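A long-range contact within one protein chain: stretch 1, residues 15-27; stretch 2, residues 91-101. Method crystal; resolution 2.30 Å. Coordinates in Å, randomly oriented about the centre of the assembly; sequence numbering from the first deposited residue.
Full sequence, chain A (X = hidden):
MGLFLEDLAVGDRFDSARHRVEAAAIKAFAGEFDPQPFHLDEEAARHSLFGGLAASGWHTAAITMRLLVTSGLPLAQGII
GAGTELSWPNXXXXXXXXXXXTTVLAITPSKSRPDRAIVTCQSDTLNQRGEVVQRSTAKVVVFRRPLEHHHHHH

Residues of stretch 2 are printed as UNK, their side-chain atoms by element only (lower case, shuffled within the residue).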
# COMPACT_ATOMS: atom_id res chain seq x y z
N ASP A 15 -15.66 9.49 8.42
CA ASP A 15 -15.26 8.49 9.37
C ASP A 15 -15.76 7.11 9.03
O ASP A 15 -16.91 6.95 8.64
CB ASP A 15 -15.71 8.90 10.76
CG ASP A 15 -14.55 9.24 11.64
OD1 ASP A 15 -14.03 8.32 12.31
OD2 ASP A 15 -14.13 10.42 11.63
N SER A 16 -14.89 6.12 9.17
CA SER A 16 -15.27 4.76 8.84
C SER A 16 -15.75 4.01 10.08
O SER A 16 -15.66 4.50 11.20
CB SER A 16 -14.05 4.00 8.30
OG SER A 16 -13.19 3.55 9.35
N ALA A 17 -16.30 2.81 9.84
CA ALA A 17 -16.69 1.93 10.92
C ALA A 17 -15.36 1.30 11.40
O ALA A 17 -14.27 1.58 10.85
CB ALA A 17 -17.66 0.87 10.44
N ARG A 18 -15.45 0.44 12.41
CA ARG A 18 -14.27 -0.14 13.03
C ARG A 18 -13.92 -1.53 12.58
O ARG A 18 -14.75 -2.24 12.04
CB ARG A 18 -14.47 -0.10 14.56
CG ARG A 18 -13.74 1.03 15.29
CD ARG A 18 -14.68 2.08 15.88
NE ARG A 18 -14.84 3.24 15.01
CZ ARG A 18 -14.63 4.50 15.40
NH1 ARG A 18 -14.23 4.77 16.64
NH2 ARG A 18 -14.81 5.50 14.54
N HIS A 19 -12.66 -1.90 12.78
CA HIS A 19 -12.23 -3.23 12.41
C HIS A 19 -11.21 -3.71 13.45
O HIS A 19 -10.29 -2.97 13.81
CB HIS A 19 -11.61 -3.23 11.01
CG HIS A 19 -11.02 -4.54 10.60
ND1 HIS A 19 -11.76 -5.55 10.01
CD2 HIS A 19 -9.75 -5.01 10.69
CE1 HIS A 19 -10.97 -6.57 9.75
NE2 HIS A 19 -9.74 -6.27 10.16
N ARG A 20 -11.41 -4.92 13.95
CA ARG A 20 -10.49 -5.48 14.94
C ARG A 20 -9.43 -6.38 14.29
O ARG A 20 -9.74 -7.32 13.56
CB ARG A 20 -11.25 -6.28 16.01
CG ARG A 20 -10.49 -6.39 17.32
CD ARG A 20 -11.20 -7.27 18.33
NE ARG A 20 -10.46 -7.38 19.58
CZ ARG A 20 -10.38 -6.42 20.50
NH1 ARG A 20 -11.02 -5.27 20.31
NH2 ARG A 20 -9.66 -6.61 21.60
N VAL A 21 -8.16 -6.06 14.56
CA VAL A 21 -7.05 -6.84 14.01
C VAL A 21 -6.64 -7.98 14.95
O VAL A 21 -6.25 -7.75 16.10
CB VAL A 21 -5.80 -5.96 13.76
CG1 VAL A 21 -4.72 -6.78 13.07
CG2 VAL A 21 -6.16 -4.77 12.90
N GLU A 22 -6.72 -9.22 14.47
CA GLU A 22 -6.35 -10.37 15.29
C GLU A 22 -5.08 -11.05 14.80
O GLU A 22 -4.75 -11.04 13.60
CB GLU A 22 -7.48 -11.38 15.33
CG GLU A 22 -8.81 -10.78 15.77
CD GLU A 22 -8.96 -10.63 17.28
OE1 GLU A 22 -8.10 -9.99 17.93
OE2 GLU A 22 -9.94 -11.17 17.82
N ALA A 23 -4.39 -11.68 15.74
CA ALA A 23 -3.13 -12.36 15.48
C ALA A 23 -3.14 -13.28 14.28
O ALA A 23 -2.27 -13.19 13.42
CB ALA A 23 -2.70 -13.13 16.73
N ALA A 24 -4.15 -14.14 14.20
CA ALA A 24 -4.25 -15.09 13.10
C ALA A 24 -4.43 -14.42 11.74
O ALA A 24 -3.96 -14.94 10.72
CB ALA A 24 -5.40 -16.08 13.36
N ALA A 25 -5.12 -13.28 11.72
CA ALA A 25 -5.34 -12.53 10.48
C ALA A 25 -4.03 -11.85 10.06
O ALA A 25 -3.74 -11.69 8.88
CB ALA A 25 -6.46 -11.50 10.68
N ILE A 26 -3.24 -11.43 11.05
CA ILE A 26 -1.94 -10.83 10.76
C ILE A 26 -1.05 -11.89 10.09
O ILE A 26 -0.45 -11.63 9.04
CB ILE A 26 -1.29 -10.31 12.07
CG1 ILE A 26 -2.09 -9.10 12.57
CG2 ILE A 26 0.17 -9.98 11.83
CD1 ILE A 26 -1.62 -8.52 13.89
N LYS A 27 -1.00 -13.10 10.66
CA LYS A 27 -0.19 -14.20 10.12
C LYS A 27 -0.69 -14.71 8.77
O LYS A 27 0.11 -15.04 7.88
CB LYS A 27 -0.13 -15.34 11.14
CG LYS A 27 0.44 -14.91 12.48
CD LYS A 27 0.46 -16.06 13.47
CE LYS A 27 1.10 -15.61 14.78
NZ LYS A 27 0.90 -16.60 15.87
N UNK A 91 3.24 0.93 14.99
CA UNK A 91 2.94 -0.44 14.57
C UNK A 91 1.47 -0.75 14.80
O UNK A 91 0.84 -0.14 15.67
c UNK A 91 4.27 0.96 16.04
c UNK A 91 4.93 -0.39 15.90
c UNK A 91 3.81 -1.29 15.50
N UNK A 92 0.92 -1.68 14.02
CA UNK A 92 -0.46 -2.13 14.22
C UNK A 92 -0.29 -3.45 14.97
O UNK A 92 0.41 -4.36 14.53
o UNK A 92 -1.40 -1.13 12.25
c UNK A 92 -2.57 -3.02 13.20
c UNK A 92 -1.20 -2.38 12.91
N UNK A 93 -0.98 -3.55 16.10
CA UNK A 93 -0.89 -4.69 17.01
C UNK A 93 -2.12 -5.56 17.05
O UNK A 93 -3.22 -5.08 16.77
n UNK A 93 4.52 -4.64 18.17
n UNK A 93 2.96 -3.04 18.71
c UNK A 93 -0.67 -4.18 18.42
n UNK A 93 5.20 -2.59 18.94
c UNK A 93 4.22 -3.42 18.60
c UNK A 93 1.81 -3.90 18.38
c UNK A 93 0.49 -3.20 18.63
N UNK A 94 -1.96 -6.85 17.43
CA UNK A 94 -3.08 -7.79 17.53
C UNK A 94 -3.96 -7.20 18.64
O UNK A 94 -3.44 -6.69 19.65
c UNK A 94 -2.42 -9.09 17.99
c UNK A 94 -1.01 -8.97 17.55
c UNK A 94 -0.67 -7.51 17.69
N UNK A 95 -5.28 -7.26 18.47
CA UNK A 95 -6.22 -6.74 19.45
C UNK A 95 -6.60 -5.28 19.19
O UNK A 95 -7.51 -4.75 19.83
N UNK A 96 -5.94 -4.65 18.23
CA UNK A 96 -6.21 -3.24 17.94
C UNK A 96 -7.52 -2.97 17.21
O UNK A 96 -7.89 -3.72 16.31
o UNK A 96 -2.90 -1.61 17.40
o UNK A 96 -3.86 -2.43 19.20
c UNK A 96 -3.85 -2.20 17.97
c UNK A 96 -5.04 -2.64 17.12
N UNK A 97 -8.24 -1.94 17.64
CA UNK A 97 -9.46 -1.54 16.96
C UNK A 97 -9.09 -0.37 16.05
O UNK A 97 -8.70 0.70 16.52
c UNK A 97 -10.55 -1.07 17.92
o UNK A 97 -13.27 -1.92 17.46
o UNK A 97 -12.59 -3.98 17.82
c UNK A 97 -12.45 -2.74 17.92
c UNK A 97 -11.24 -2.19 18.66
N UNK A 98 -9.20 -0.59 14.74
CA UNK A 98 -8.89 0.46 13.79
C UNK A 98 -10.13 1.06 13.14
O UNK A 98 -11.14 0.39 12.91
c UNK A 98 -5.99 -1.32 11.78
c UNK A 98 -6.76 -0.91 13.03
c UNK A 98 -5.87 -0.08 13.96
c UNK A 98 -8.01 -0.09 12.65
N UNK A 99 -10.04 2.36 12.87
CA UNK A 99 -11.06 3.06 12.13
C UNK A 99 -10.30 4.15 11.37
O UNK A 99 -9.19 4.53 11.76
c UNK A 99 -11.97 6.19 13.51
c UNK A 99 -10.62 6.06 15.23
c UNK A 99 -11.72 4.88 13.74
n UNK A 99 -11.28 6.90 14.45
n UNK A 99 -10.87 4.83 14.82
c UNK A 99 -12.15 3.66 13.01
N UNK A 100 -10.88 4.64 10.28
CA UNK A 100 -10.19 5.66 9.51
C UNK A 100 -10.89 7.00 9.52
O UNK A 100 -12.12 7.07 9.43
c UNK A 100 -9.49 3.78 7.97
c UNK A 100 -9.09 6.19 7.30
c UNK A 100 -10.02 5.21 8.03
N UNK A 101 -10.09 8.06 9.68
CA UNK A 101 -10.60 9.44 9.64
C UNK A 101 -10.01 10.14 8.39
O UNK A 101 -8.80 10.40 8.31
c UNK A 101 -10.71 10.51 13.39
c UNK A 101 -10.22 10.20 10.92
c UNK A 101 -11.15 9.88 12.08
o UNK A 101 -9.92 11.49 13.34
o UNK A 101 -11.15 10.03 14.46

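Position 91 has three side-chain carbons that close a ring onto the backbone N. It lies out of reach of stretch 1. This is Pro91.

Position 92 has one carbon carrying an oxygen and a carbon. Its carbon branch comes within 4.0 Å of Val21 CG2. A beta-branched hydroxyl residue fits: Thr92.

Position 93 has three carbons, a nitrogen, then a carbon carrying two more nitrogens. That is a guanidinium, and CA-to-CB points away from stretch 1. This is Arg93.

Position 94 again has three carbons closing a ring onto N. The ring packs against the start of the helix, its CB 4.2 Å from Ala23 CB. This is Pro94; its CG lies 3.7 Å from Ile26 CD1.

Position 95 has no side-chain atoms. Its phi/psi of 91/-7 would jam a CB against the carbonyl O of the residue before. This is Gly95. Its N donates to Val21 O at 2.6 Å.

Position 96 has two carbons, the second carrying two oxygens. This short carboxylate stays at least 4.8 Å from stretch 1, but the backbone O accepts from Val21 N at 2.9 Å. This is Asp96. It closes the type II turn that begins at Arg93, and its OD2 accepts from Arg93 N at 3.0 Å.

Position 97 has three carbons, the third carrying two oxygens. One oxygen lies 3.2 Å from Arg20 NH1. This is Glu97, and its OE2 forms a hydrogen-bonded salt bridge with that nitrogen.

Position 98 has four carbons, forked at the second. One fork tip is 3.6 Å from Val21 CG2. This is Leu98, an apolar partner for the valine.

Position 99 has one carbon, then a five-membered ring of three carbons and two nitrogens. The Arg18 guanidinium lies flat on the ring, centres 3.7 Å apart and planes at 22°. Asp15 OD1 sits at the ring edge, 3.2 Å from a ring carbon. This is His99, and that carbon is CD2.

Position 100 has one carbon carrying two carbons. Its N donates to Ser16 OG at 2.7 Å, and Ser16 N donates to its O at 2.9 Å. This is Val100.

Position 101 has three carbons, the third carrying two oxygens. One oxygen lies 4.0 Å from Asp15 OD1, a close pair of like charges. This is Glu101; that oxygen, OE2, accepts from His99 NE2 at 3.1 Å.

The stretches pair antiparallel in two ladders, with a register shift of one between Asp15 and His19. His19 N to Leu98 O and Leu98 N to His19 O, both 2.8 Å, anchor one ladder. Arg18 and Arg20 add stacking and charge pairing, while Val21, Ala23 and Ile26 supply apolar packing.

Stretch 2 (91-101) PTRPGDELHVE
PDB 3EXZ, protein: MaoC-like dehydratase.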